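Local atomic coordinates of DyP-type peroxidase (Pleurotus ostreatus, PDB entry 6FSL), a protein that probably uses hydrogen peroxide to oxidise dyes and other substrates at a heme b cofactor, as a member of the dye-decolorizing peroxidase family. Residues N7-I12 with F470-I475; S194-E199 with N350-R355; L218-G223 with D232-G237. The protein carries 1 engineered substitution. All coordinates share one frame; numbering follows the deposited sequence.

Contact 1 of 3, residues N7-I12 with F470-I475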
loop_
_atom_site.group_PDB
_atom_site.type_symbol
_atom_site.label_atom_id
_atom_site.label_comp_id
_atom_site.label_asym_id
_atom_site.label_seq_id
_atom_site.Cartn_x
_atom_site.Cartn_y
_atom_site.Cartn_z
ATOM N N ASN A 7 -14.803 5.757 -17.296
ATOM C CA ASN A 7 -15.569 5.921 -16.076
ATOM C C ASN A 7 -14.769 5.668 -14.795
ATOM O O ASN A 7 -15.264 5.990 -13.728
ATOM C CB ASN A 7 -16.738 4.941 -16.104
ATOM C CG ASN A 7 -17.882 5.358 -15.204
ATOM O OD1 ASN A 7 -18.226 6.537 -15.107
ATOM N ND2 ASN A 7 -18.505 4.372 -14.550
ATOM N N ILE A 8 -13.560 5.099 -14.893
ATOM C CA ILE A 8 -12.792 4.628 -13.718
ATOM C C ILE A 8 -11.585 5.514 -13.445
ATOM O O ILE A 8 -10.726 5.688 -14.288
ATOM C CB ILE A 8 -12.291 3.180 -13.901
ATOM C CG1 ILE A 8 -13.459 2.206 -14.009
ATOM C CG2 ILE A 8 -11.407 2.760 -12.730
ATOM C CD1 ILE A 8 -13.104 0.942 -14.755
ATOM N N GLN A 9 -11.496 6.040 -12.241
ATOM C CA GLN A 9 -10.380 6.903 -11.909
ATOM C C GLN A 9 -9.044 6.172 -12.134
ATOM O O GLN A 9 -8.904 4.985 -11.843
ATOM C CB GLN A 9 -10.520 7.489 -10.495
ATOM C CG GLN A 9 -11.568 8.599 -10.411
ATOM C CD GLN A 9 -11.467 9.352 -9.117
ATOM O OE1 GLN A 9 -10.476 10.020 -8.849
ATOM N NE2 GLN A 9 -12.482 9.237 -8.287
ATOM N N GLY A 10 -8.100 6.902 -12.713
ATOM C CA GLY A 10 -6.884 6.329 -13.292
ATOM C C GLY A 10 -5.853 5.785 -12.342
ATOM O O GLY A 10 -5.032 4.941 -12.747
ATOM N N ASP A 11 -5.859 6.237 -11.088
ATOM C CA ASP A 11 -4.905 5.666 -10.137
ATOM C C ASP A 11 -5.227 4.214 -9.792
ATOM O O ASP A 11 -4.338 3.482 -9.327
ATOM C CB ASP A 11 -4.830 6.469 -8.849
ATOM C CG ASP A 11 -3.525 6.251 -8.113
ATOM O OD1 ASP A 11 -2.482 6.134 -8.792
ATOM O OD2 ASP A 11 -3.536 6.222 -6.854
ATOM N N ILE A 12 -6.477 3.794 -10.034
ATOM C CA ILE A 12 -6.946 2.489 -9.617
ATOM C C ILE A 12 -6.414 1.414 -10.547
ATOM O O ILE A 12 -5.635 0.546 -10.097
ATOM C CB ILE A 12 -8.483 2.424 -9.514
ATOM C CG1 ILE A 12 -8.981 3.485 -8.516
ATOM C CG2 ILE A 12 -8.927 1.004 -9.133
ATOM C CD1 ILE A 12 -10.464 3.764 -8.600
ATOM N N PHE A 470 -10.807 6.004 2.346
ATOM C CA PHE A 470 -11.567 6.791 1.376
ATOM C C PHE A 470 -12.200 5.875 0.343
ATOM O O PHE A 470 -11.731 4.738 0.125
ATOM C CB PHE A 470 -10.653 7.723 0.596
ATOM C CG PHE A 470 -9.919 8.704 1.433
ATOM C CD1 PHE A 470 -10.465 9.951 1.700
ATOM C CD2 PHE A 470 -8.648 8.404 1.916
ATOM C CE1 PHE A 470 -9.764 10.873 2.470
ATOM C CE2 PHE A 470 -7.939 9.317 2.673
ATOM C CZ PHE A 470 -8.509 10.552 2.964
ATOM N N PHE A 471 -13.230 6.398 -0.331
ATOM C CA PHE A 471 -13.806 5.733 -1.496
ATOM C C PHE A 471 -13.634 6.606 -2.755
ATOM O O PHE A 471 -13.931 7.793 -2.700
ATOM C CB PHE A 471 -15.271 5.383 -1.248
ATOM C CG PHE A 471 -15.904 4.647 -2.383
ATOM C CD1 PHE A 471 -15.699 3.276 -2.539
ATOM C CD2 PHE A 471 -16.688 5.319 -3.318
ATOM C CE1 PHE A 471 -16.270 2.586 -3.597
ATOM C CE2 PHE A 471 -17.279 4.634 -4.354
ATOM C CZ PHE A 471 -17.070 3.266 -4.489
ATOM N N SER A 472 -13.139 6.023 -3.851
ATOM C CA SER A 472 -12.831 6.777 -5.083
ATOM C C SER A 472 -13.960 6.522 -6.080
ATOM O O SER A 472 -13.956 5.496 -6.738
ATOM C CB SER A 472 -11.457 6.370 -5.702
ATOM O OG SER A 472 -10.382 7.225 -5.277
ATOM N N PRO A 473 -14.922 7.441 -6.198
ATOM C CA PRO A 473 -16.053 7.092 -7.036
ATOM C C PRO A 473 -15.740 7.182 -8.524
ATOM O O PRO A 473 -14.786 7.863 -8.922
ATOM C CB PRO A 473 -17.112 8.145 -6.674
ATOM C CG PRO A 473 -16.570 8.886 -5.503
ATOM C CD PRO A 473 -15.083 8.789 -5.657
ATOM N N SER A 474 -16.557 6.480 -9.312
ATOM C CA SER A 474 -16.584 6.606 -10.771
ATOM C C SER A 474 -16.825 8.040 -11.229
ATOM O O SER A 474 -17.416 8.843 -10.494
ATOM C CB SER A 474 -17.705 5.718 -11.370
ATOM O OG SER A 474 -19.023 6.264 -11.226
ATOM N N ILE A 475 -16.423 8.327 -12.464
ATOM C CA ILE A 475 -16.731 9.609 -13.100
ATOM C C ILE A 475 -18.238 9.894 -13.083
ATOM O O ILE A 475 -18.656 10.999 -12.752
ATOM C CB ILE A 475 -16.181 9.674 -14.555
ATOM C CG1 ILE A 475 -14.650 9.425 -14.589
ATOM C CG2 ILE A 475 -16.494 11.022 -15.204
ATOM C CD1 ILE A 475 -13.836 10.011 -13.428
#

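Contact 2 of 3, residues S194-E199 with N350-R355. With HEM (protoporphyrin IX containing Fe), chain C.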
loop_
_atom_site.group_PDB
_atom_site.type_symbol
_atom_site.label_atom_id
_atom_site.label_comp_id
_atom_site.label_asym_id
_atom_site.label_seq_id
_atom_site.Cartn_x
_atom_site.Cartn_y
_atom_site.Cartn_z
ATOM N N SER A 194 5.152 -6.532 -7.235
ATOM C CA SER A 194 4.046 -7.468 -7.317
ATOM C C SER A 194 2.704 -6.768 -7.097
ATOM O O SER A 194 2.393 -6.346 -6.005
ATOM C CB SER A 194 4.264 -8.595 -6.309
ATOM O OG SER A 194 3.378 -9.678 -6.533
ATOM N N ASN A 195 1.915 -6.635 -8.144
ATOM C CA ASN A 195 0.531 -6.221 -8.014
ATOM C C ASN A 195 -0.367 -7.217 -8.754
ATOM O O ASN A 195 0.094 -7.881 -9.673
ATOM C CB ASN A 195 0.341 -4.823 -8.590
ATOM C CG ASN A 195 0.501 -3.709 -7.556
ATOM O OD1 ASN A 195 0.829 -2.588 -7.935
ATOM N ND2 ASN A 195 0.248 -3.984 -6.276
ATOM N N PRO A 196 -1.652 -7.319 -8.361
ATOM C CA PRO A 196 -2.511 -8.255 -9.056
ATOM C C PRO A 196 -2.851 -7.733 -10.437
ATOM O O PRO A 196 -3.064 -6.529 -10.603
ATOM C CB PRO A 196 -3.761 -8.314 -8.177
ATOM C CG PRO A 196 -3.825 -6.993 -7.515
ATOM C CD PRO A 196 -2.396 -6.528 -7.366
ATOM N N ALA A 197 -2.854 -8.641 -11.408
ATOM C CA ALA A 197 -3.363 -8.366 -12.736
ATOM C C ALA A 197 -4.887 -8.459 -12.650
ATOM O O ALA A 197 -5.413 -9.342 -11.979
ATOM C CB ALA A 197 -2.815 -9.377 -13.753
ATOM N N VAL A 198 -5.587 -7.575 -13.349
ATOM C CA VAL A 198 -7.051 -7.541 -13.335
ATOM C C VAL A 198 -7.697 -8.002 -14.653
ATOM O O VAL A 198 -7.481 -7.410 -15.722
ATOM C CB VAL A 198 -7.533 -6.135 -12.964
ATOM C CG1 VAL A 198 -9.051 -6.099 -12.813
ATOM C CG2 VAL A 198 -6.880 -5.717 -11.657
ATOM N N GLU A 199 -8.501 -9.059 -14.570
ATOM C CA GLU A 199 -9.279 -9.545 -15.718
ATOM C C GLU A 199 -10.035 -8.386 -16.375
ATOM O O GLU A 199 -10.599 -7.531 -15.705
ATOM C CB GLU A 199 -10.267 -10.658 -15.323
ATOM C CG GLU A 199 -9.622 -11.990 -14.899
ATOM C CD GLU A 199 -10.600 -13.152 -14.927
ATOM O OE1 GLU A 199 -11.180 -13.359 -16.016
ATOM O OE2 GLU A 199 -10.789 -13.858 -13.890
ATOM N N ASN A 350 -9.996 -11.948 -2.813
ATOM C CA ASN A 350 -10.525 -10.815 -2.017
ATOM C C ASN A 350 -9.546 -10.228 -0.993
ATOM O O ASN A 350 -9.895 -9.219 -0.352
ATOM C CB ASN A 350 -11.844 -11.162 -1.342
ATOM C CG ASN A 350 -11.714 -12.247 -0.284
ATOM O OD1 ASN A 350 -10.793 -13.071 -0.286
ATOM N ND2 ASN A 350 -12.671 -12.268 0.612
ATOM N N ARG A 351 -8.349 -10.832 -0.857
ATOM C CA ARG A 351 -7.301 -10.344 0.038
ATOM C C ARG A 351 -6.241 -9.575 -0.729
ATOM O O ARG A 351 -5.280 -9.091 -0.146
ATOM C CB ARG A 351 -6.616 -11.507 0.745
ATOM C CG ARG A 351 -7.545 -12.520 1.385
ATOM C CD ARG A 351 -8.284 -11.921 2.550
ATOM N NE ARG A 351 -9.075 -12.919 3.256
ATOM C CZ ARG A 351 -10.066 -12.645 4.096
ATOM N NH1 ARG A 351 -10.424 -11.401 4.347
ATOM N NH2 ARG A 351 -10.721 -13.620 4.682
ATOM N N ARG A 352 -6.405 -9.472 -2.044
ATOM C CA ARG A 352 -5.437 -8.782 -2.882
ATOM C C ARG A 352 -5.652 -7.289 -2.839
ATOM O O ARG A 352 -6.755 -6.840 -2.616
ATOM C CB ARG A 352 -5.503 -9.283 -4.328
ATOM C CG ARG A 352 -5.374 -10.793 -4.473
ATOM C CD ARG A 352 -4.106 -11.347 -3.865
ATOM N NE ARG A 352 -2.908 -10.678 -4.347
ATOM C CZ ARG A 352 -2.360 -10.862 -5.553
ATOM N NH1 ARG A 352 -2.913 -11.708 -6.463
ATOM N NH2 ARG A 352 -1.236 -10.207 -5.844
ATOM N N ILE A 353 -4.552 -6.537 -2.995
ATOM C CA ILE A 353 -4.596 -5.072 -3.066
ATOM C C ILE A 353 -3.658 -4.557 -4.145
ATOM O O ILE A 353 -2.614 -5.171 -4.420
ATOM C CB ILE A 353 -4.261 -4.413 -1.721
ATOM C CG1 ILE A 353 -3.013 -5.023 -1.100
ATOM C CG2 ILE A 353 -5.418 -4.575 -0.740
ATOM C CD1 ILE A 353 -2.446 -4.173 0.037
ATOM N N ILE A 354 -4.053 -3.445 -4.763
ATOM C CA ILE A 354 -3.200 -2.711 -5.687
ATOM C C ILE A 354 -2.533 -1.579 -4.901
ATOM O O ILE A 354 -3.206 -0.741 -4.324
ATOM C CB ILE A 354 -4.032 -2.141 -6.879
ATOM C CG1 ILE A 354 -4.675 -3.296 -7.657
ATOM C CG2 ILE A 354 -3.182 -1.284 -7.811
ATOM C CD1 ILE A 354 -5.458 -2.898 -8.887
ATOM N N ARG A 355 -1.210 -1.545 -4.906
ATOM C CA ARG A 355 -0.447 -0.534 -4.191
ATOM C C ARG A 355 0.020 0.551 -5.140
ATOM O O ARG A 355 0.436 0.281 -6.260
ATOM C CB ARG A 355 0.738 -1.164 -3.500
ATOM C CG ARG A 355 0.294 -2.165 -2.454
ATOM C CD ARG A 355 1.481 -2.865 -1.836
ATOM N NE ARG A 355 2.125 -3.731 -2.824
ATOM C CZ ARG A 355 3.408 -3.722 -3.178
ATOM N NH1 ARG A 355 4.295 -2.924 -2.612
ATOM N NH2 ARG A 355 3.811 -4.577 -4.105
HETATM C CHA HEM C . 5.307 -5.941 -1.120
HETATM C CHB HEM C . 7.913 -2.885 1.510
HETATM C CHC HEM C . 3.920 -1.523 3.968
HETATM C CHD HEM C . 1.500 -5.025 1.675
HETATM C C1A HEM C . 6.363 -5.192 -0.637
HETATM C C2A HEM C . 7.710 -5.278 -1.112
HETATM C C3A HEM C . 8.426 -4.420 -0.352
HETATM C C4A HEM C . 7.542 -3.822 0.589
HETATM C CMA HEM C . 9.925 -4.124 -0.465
HETATM C CAA HEM C . 8.287 -6.159 -2.187
HETATM C CBA HEM C . 8.382 -5.528 -3.576
HETATM C CGA HEM C . 7.027 -5.502 -4.206
HETATM O O1A HEM C . 6.450 -6.547 -4.496
HETATM O O2A HEM C . 6.452 -4.418 -4.419
HETATM C C1B HEM C . 7.035 -2.214 2.389
HETATM C C2B HEM C . 7.445 -1.137 3.238
HETATM C C3B HEM C . 6.343 -0.736 3.946
HETATM C C4B HEM C . 5.225 -1.605 3.471
HETATM C CMB HEM C . 8.836 -0.569 3.354
HETATM C CAB HEM C . 6.190 0.339 4.972
HETATM C CBB HEM C . 7.133 1.148 5.414
HETATM C C1C HEM C . 2.879 -2.379 3.583
HETATM C C2C HEM C . 1.560 -2.392 4.090
HETATM C C3C HEM C . 0.860 -3.406 3.419
HETATM C C4C HEM C . 1.791 -4.012 2.523
HETATM C CMC HEM C . 1.014 -1.449 5.140
HETATM C CAC HEM C . -0.514 -3.909 3.633
HETATM C CBC HEM C . -1.192 -3.755 4.770
HETATM C C1D HEM C . 2.355 -5.500 0.710
HETATM C C2D HEM C . 1.876 -6.483 -0.299
HETATM C C3D HEM C . 2.953 -6.715 -1.055
HETATM C C4D HEM C . 4.051 -5.897 -0.539
HETATM C CMD HEM C . 0.477 -7.117 -0.487
HETATM C CAD HEM C . 2.957 -7.634 -2.222
HETATM C CBD HEM C . 3.123 -9.088 -1.845
HETATM C CGD HEM C . 3.328 -9.855 -3.141
HETATM O O1D HEM C . 4.419 -10.493 -3.290
HETATM O O2D HEM C . 2.416 -9.806 -4.041
HETATM N NA HEM C . 6.307 -4.351 0.460
HETATM N NB HEM C . 5.746 -2.478 2.606
HETATM N NC HEM C . 3.011 -3.417 2.690
HETATM N ND HEM C . 3.662 -5.216 0.560
HETATM FE FE HEM C . 4.665 -3.918 1.528
HETATM O O HOH W 1 0.151 -8.253 -4.578
HETATM O O HOH W 2 -0.085 -5.428 -4.206
#

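Contact 3 of 3, residues L218-G223 with D232-G237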
loop_
_atom_site.group_PDB
_atom_site.type_symbol
_atom_site.label_atom_id
_atom_site.label_comp_id
_atom_site.label_asym_id
_atom_site.label_seq_id
_atom_site.Cartn_x
_atom_site.Cartn_y
_atom_site.Cartn_z
ATOM N N LEU A 218 -12.898 -3.212 -7.935
ATOM C CA LEU A 218 -13.898 -2.205 -8.259
ATOM C C LEU A 218 -15.224 -2.670 -7.755
ATOM O O LEU A 218 -15.618 -3.780 -8.068
ATOM C CB LEU A 218 -13.976 -2.050 -9.756
ATOM C CG LEU A 218 -12.719 -1.566 -10.462
ATOM C CD1 LEU A 218 -13.019 -1.556 -11.947
ATOM C CD2 LEU A 218 -12.345 -0.173 -9.988
ATOM N N ALA A 219 -15.919 -1.834 -6.984
ATOM C CA ALA A 219 -17.225 -2.194 -6.435
ATOM C C ALA A 219 -18.254 -2.443 -7.534
ATOM O O ALA A 219 -18.256 -1.742 -8.537
ATOM C CB ALA A 219 -17.734 -1.126 -5.481
ATOM N N LYS A 220 -19.091 -3.468 -7.316
ATOM C CA LYS A 220 -20.188 -3.904 -8.208
ATOM C C LYS A 220 -19.787 -4.459 -9.570
ATOM O O LYS A 220 -20.637 -4.622 -10.435
ATOM C CB LYS A 220 -21.244 -2.814 -8.358
ATOM C CG LYS A 220 -21.895 -2.507 -7.019
ATOM C CD LYS A 220 -22.954 -1.443 -7.116
ATOM C CE LYS A 220 -24.145 -1.905 -7.914
ATOM N NZ LYS A 220 -24.838 -2.966 -7.190
ATOM N N GLU A 221 -18.515 -4.786 -9.756
ATOM C CA GLU A 221 -18.070 -5.462 -10.957
ATOM C C GLU A 221 -17.960 -6.954 -10.648
ATOM O O GLU A 221 -18.139 -7.385 -9.496
ATOM C CB GLU A 221 -16.745 -4.880 -11.410
ATOM C CG GLU A 221 -16.861 -3.465 -11.978
ATOM C CD GLU A 221 -17.471 -3.397 -13.376
ATOM O OE1 GLU A 221 -17.552 -2.295 -13.947
ATOM O OE2 GLU A 221 -17.872 -4.435 -13.923
ATOM N N ASN A 222 -17.692 -7.735 -11.685
ATOM C CA ASN A 222 -17.706 -9.195 -11.601
ATOM C C ASN A 222 -16.760 -9.697 -10.513
ATOM O O ASN A 222 -15.584 -9.363 -10.499
ATOM C CB ASN A 222 -17.365 -9.830 -12.978
ATOM C CG ASN A 222 -17.367 -11.356 -12.942
ATOM O OD1 ASN A 222 -18.161 -11.976 -12.249
ATOM N ND2 ASN A 222 -16.445 -11.963 -13.672
ATOM N N GLY A 223 -17.314 -10.467 -9.585
ATOM C CA GLY A 223 -16.590 -10.966 -8.441
ATOM C C GLY A 223 -16.719 -10.200 -7.131
ATOM O O GLY A 223 -16.131 -10.641 -6.109
ATOM N N ASP A 232 -26.097 1.552 -6.855
ATOM C CA ASP A 232 -25.661 1.657 -8.249
ATOM C C ASP A 232 -24.523 2.640 -8.446
ATOM O O ASP A 232 -23.645 2.385 -9.272
ATOM C CB ASP A 232 -26.832 2.065 -9.158
ATOM C CG ASP A 232 -27.862 0.941 -9.362
ATOM O OD1 ASP A 232 -27.588 -0.247 -9.011
ATOM O OD2 ASP A 232 -28.950 1.264 -9.896
ATOM N N TRP A 233 -24.526 3.751 -7.694
ATOM C CA TRP A 233 -23.497 4.792 -7.885
ATOM C C TRP A 233 -22.113 4.298 -7.476
ATOM O O TRP A 233 -21.128 4.773 -8.018
ATOM C CB TRP A 233 -23.863 6.127 -7.212
ATOM C CG TRP A 233 -23.943 6.106 -5.734
ATOM C CD1 TRP A 233 -25.080 6.031 -4.963
ATOM C CD2 TRP A 233 -22.845 6.191 -4.820
ATOM N NE1 TRP A 233 -24.742 6.043 -3.619
ATOM C CE2 TRP A 233 -23.379 6.145 -3.512
ATOM C CE3 TRP A 233 -21.463 6.299 -4.979
ATOM C CZ2 TRP A 233 -22.568 6.193 -2.371
ATOM C CZ3 TRP A 233 -20.654 6.355 -3.837
ATOM C CH2 TRP A 233 -21.209 6.294 -2.553
ATOM N N ALA A 234 -22.044 3.326 -6.553
ATOM C CA ALA A 234 -20.780 2.737 -6.141
ATOM C C ALA A 234 -20.061 1.964 -7.240
ATOM O O ALA A 234 -18.889 1.649 -7.106
ATOM C CB ALA A 234 -20.984 1.830 -4.943
ATOM N N LYS A 235 -20.737 1.662 -8.336
ATOM C CA LYS A 235 -20.098 0.929 -9.425
ATOM C C LYS A 235 -18.865 1.667 -9.926
ATOM O O LYS A 235 -18.916 2.863 -10.130
ATOM C CB LYS A 235 -21.083 0.736 -10.570
ATOM C CG LYS A 235 -20.649 -0.253 -11.637
ATOM C CD LYS A 235 -21.375 0.038 -12.949
ATOM C CE LYS A 235 -20.990 -0.925 -14.065
ATOM N NZ LYS A 235 -21.384 -2.309 -13.714
ATOM N N ASP A 236 -17.775 0.920 -10.102
ATOM C CA ASP A 236 -16.483 1.411 -10.614
ATOM C C ASP A 236 -15.772 2.416 -9.697
ATOM O O ASP A 236 -14.940 3.194 -10.160
ATOM C CB ASP A 236 -16.624 2.004 -12.029
ATOM C CG ASP A 236 -17.028 0.995 -13.049
ATOM O OD1 ASP A 236 -16.680 -0.184 -12.868
ATOM O OD2 ASP A 236 -17.691 1.392 -14.042
ATOM N N GLY A 237 -16.114 2.403 -8.407
ATOM C CA GLY A 237 -15.312 3.036 -7.395
ATOM C C GLY A 237 -14.551 1.980 -6.644
ATOM O O GLY A 237 -14.846 0.796 -6.747
HETATM O O HOH W 3 -16.941 -0.385 -16.162
#

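Contact 1 of 3, residues N7-I12 with F470-I475
Asn-7 meets Ser-474 and Ile-475 with both backbone and side chain. Its carbonyl O accepts from Ile-475 N (2.9 Å), the donor tilted 32° from the carbonyl plane. With CG anti to the backbone N (chi1 -158°), the amide lies against Ser-474, ND2 of Asn-7 3.5 Å from Ser-474 CB; OD1 goes on to Thr-476 OG1 and ND2 to Asp-236. The side chains of Asn-7 and Ile-475 run past one another in opposite directions. The side chain of Ile-8 packs on Asp-236 instead. Gln-9 reaches across with an extended chain, and its NE2 gives Pro-473 O a nearly straight bond (2.8 Å, 173° at the hydrogen) that lies both in the amide plane and in the carbonyl plane. With OE1 taking Val-77 N, both ends of this buried amide are held and its rotation is fixed. CG of Gln-9 also rests against Ile-475 CD1 at 4.0 Å. Farther along, Ile-12 brings CD1 to Ser-472 CB (4.0 Å), where the strand 462-472 is ending. Ser-474, the N-cap of helix 475-481, bonds through OG to Ala-477 N, and the whole arrangement joins the N-terminal loop to the strand-to-helix junction beside the antiparallel sheet of the ferredoxin-like DyP fold.

Contact 2 of 3, residues S194-E199 with N350-R355
The touching parts of 194-199 and 352-355 run 113° apart, coming closest where Asn-195 CA lies 5.6 Å from Ile-354 CA. This crossing forms one wall of the heme pocket of the DyP-type peroxidase fold, on the propionate side. Pro-196 is wedged between two side chains: its CG meets Ile-354 CG1 at 3.8 Å, while its CB lies over one face of the Arg-352 guanidinium, offset toward the rim. Bends at chi2 and chi3 fold the Arg-352 chain back over the proline, and Tyr-334 makes a cation-pi contact with the same guanidinium. Val-198 CG2 extends the apolar patch to Ile-354 CD1. Nearer the cofactor, Ser-194 OG bonds to propionate oxygen O2D (2.7 Å), and its backbone N to O1A. The Arg-355 guanidinium has heme C4D over its centre, 3.5 Å above the plane. Its NH2 serves two acceptors, heme O2A at 2.7 Å and Ser-194 O at 3.0 Å, and NH1 has a salt bridge to Asp-191. A leucine in place of Arg-355 would probably leave the O2A propionate and Asp-191 without this positive partner and Ser-194 O without this donor. Water 1 accepts from Arg-352 NH2 (2.7 Å) at the guanidinium edge, in its plane.

Contact 3 of 3, residues L218-G223 with D232-G237
Ala-219 is gripped at both polar backbone atoms by 232-237. Its N donates to Gly-237 O over 2.9 Å, nearly along the C=O axis, and its O receives Asp-236 N in the carbonyl plane at 3.1 Å. Each of these carbonyls takes a second, weaker approach: Leu-218 CA-H is directed at Gly-237 O, and Lys-235 CA-H at Ala-219 O. The methyl of Ala-219 fits against Ala-234, Ala-219 CB lying 3.4 Å from Ala-234 O. That oxygen already accepts Gly-237 N, as Asp-232 O accepts Lys-235 N. Two type II beta turns, Leu-218 to Glu-221 and Ala-234 to Gly-237, are thus laid side by side and bonded through their backbones, within the long connection that leads from strand 211-212 into strand 238-247. Lys-220 and Asp-236 occupy the third positions of these turns with positive phi, 66° in each. Lys-220 N is taken by Asp-224 OD2. Beyond the backbone pairing, the Lys-220 chain passes along Lys-235, CB to CB, then bends at chi3 and chi4. The bends bring NZ to the carbonyls of Ala-227 and Arg-230, which take its hydrogens; Asp-232 OD1 is 4.3 Å from NZ, near enough for attraction but too far for a salt bridge. Glu-221 and Asp-236 bring two acids together. Their carboxylates are nearly coplanar, 19° apart, with OE1 of Glu-221 only 2.5 Å from OD1 of Asp-236, a spacing that suggests one of the two acids keeps a proton. Water 3 bridges them, donating to Glu-221 OE1 and Asp-236 OD2, and the latter also accepts Asn-7 ND2. Lys-235 NZ, at 3.8 Å from Glu-221 OE1, forms a long salt bridge that would probably ease some of the negative charge gathered here.

From the N terminus, the chain leaves contact 1 at 7-12 and does not return to it until 470-475, so this contact closes a loop of 457 intervening residues. Inside that loop, contact 2 joins 194-199 to 350-355, and inside contact 2 in turn lies contact 3, a short closure of 218-223 on 232-237; the three are nested and none crosses. Contact 1 touches both others: Ile-12 O packs on Ile-354 CD1, and Phe-471 CZ on Gly-237 CA. Contacts 2 and 3 stay about 6 Å apart at their nearest atoms. Together they tie the N-terminal loop and the antiparallel sheet to the heme pocket and the connection preceding strand 238-247.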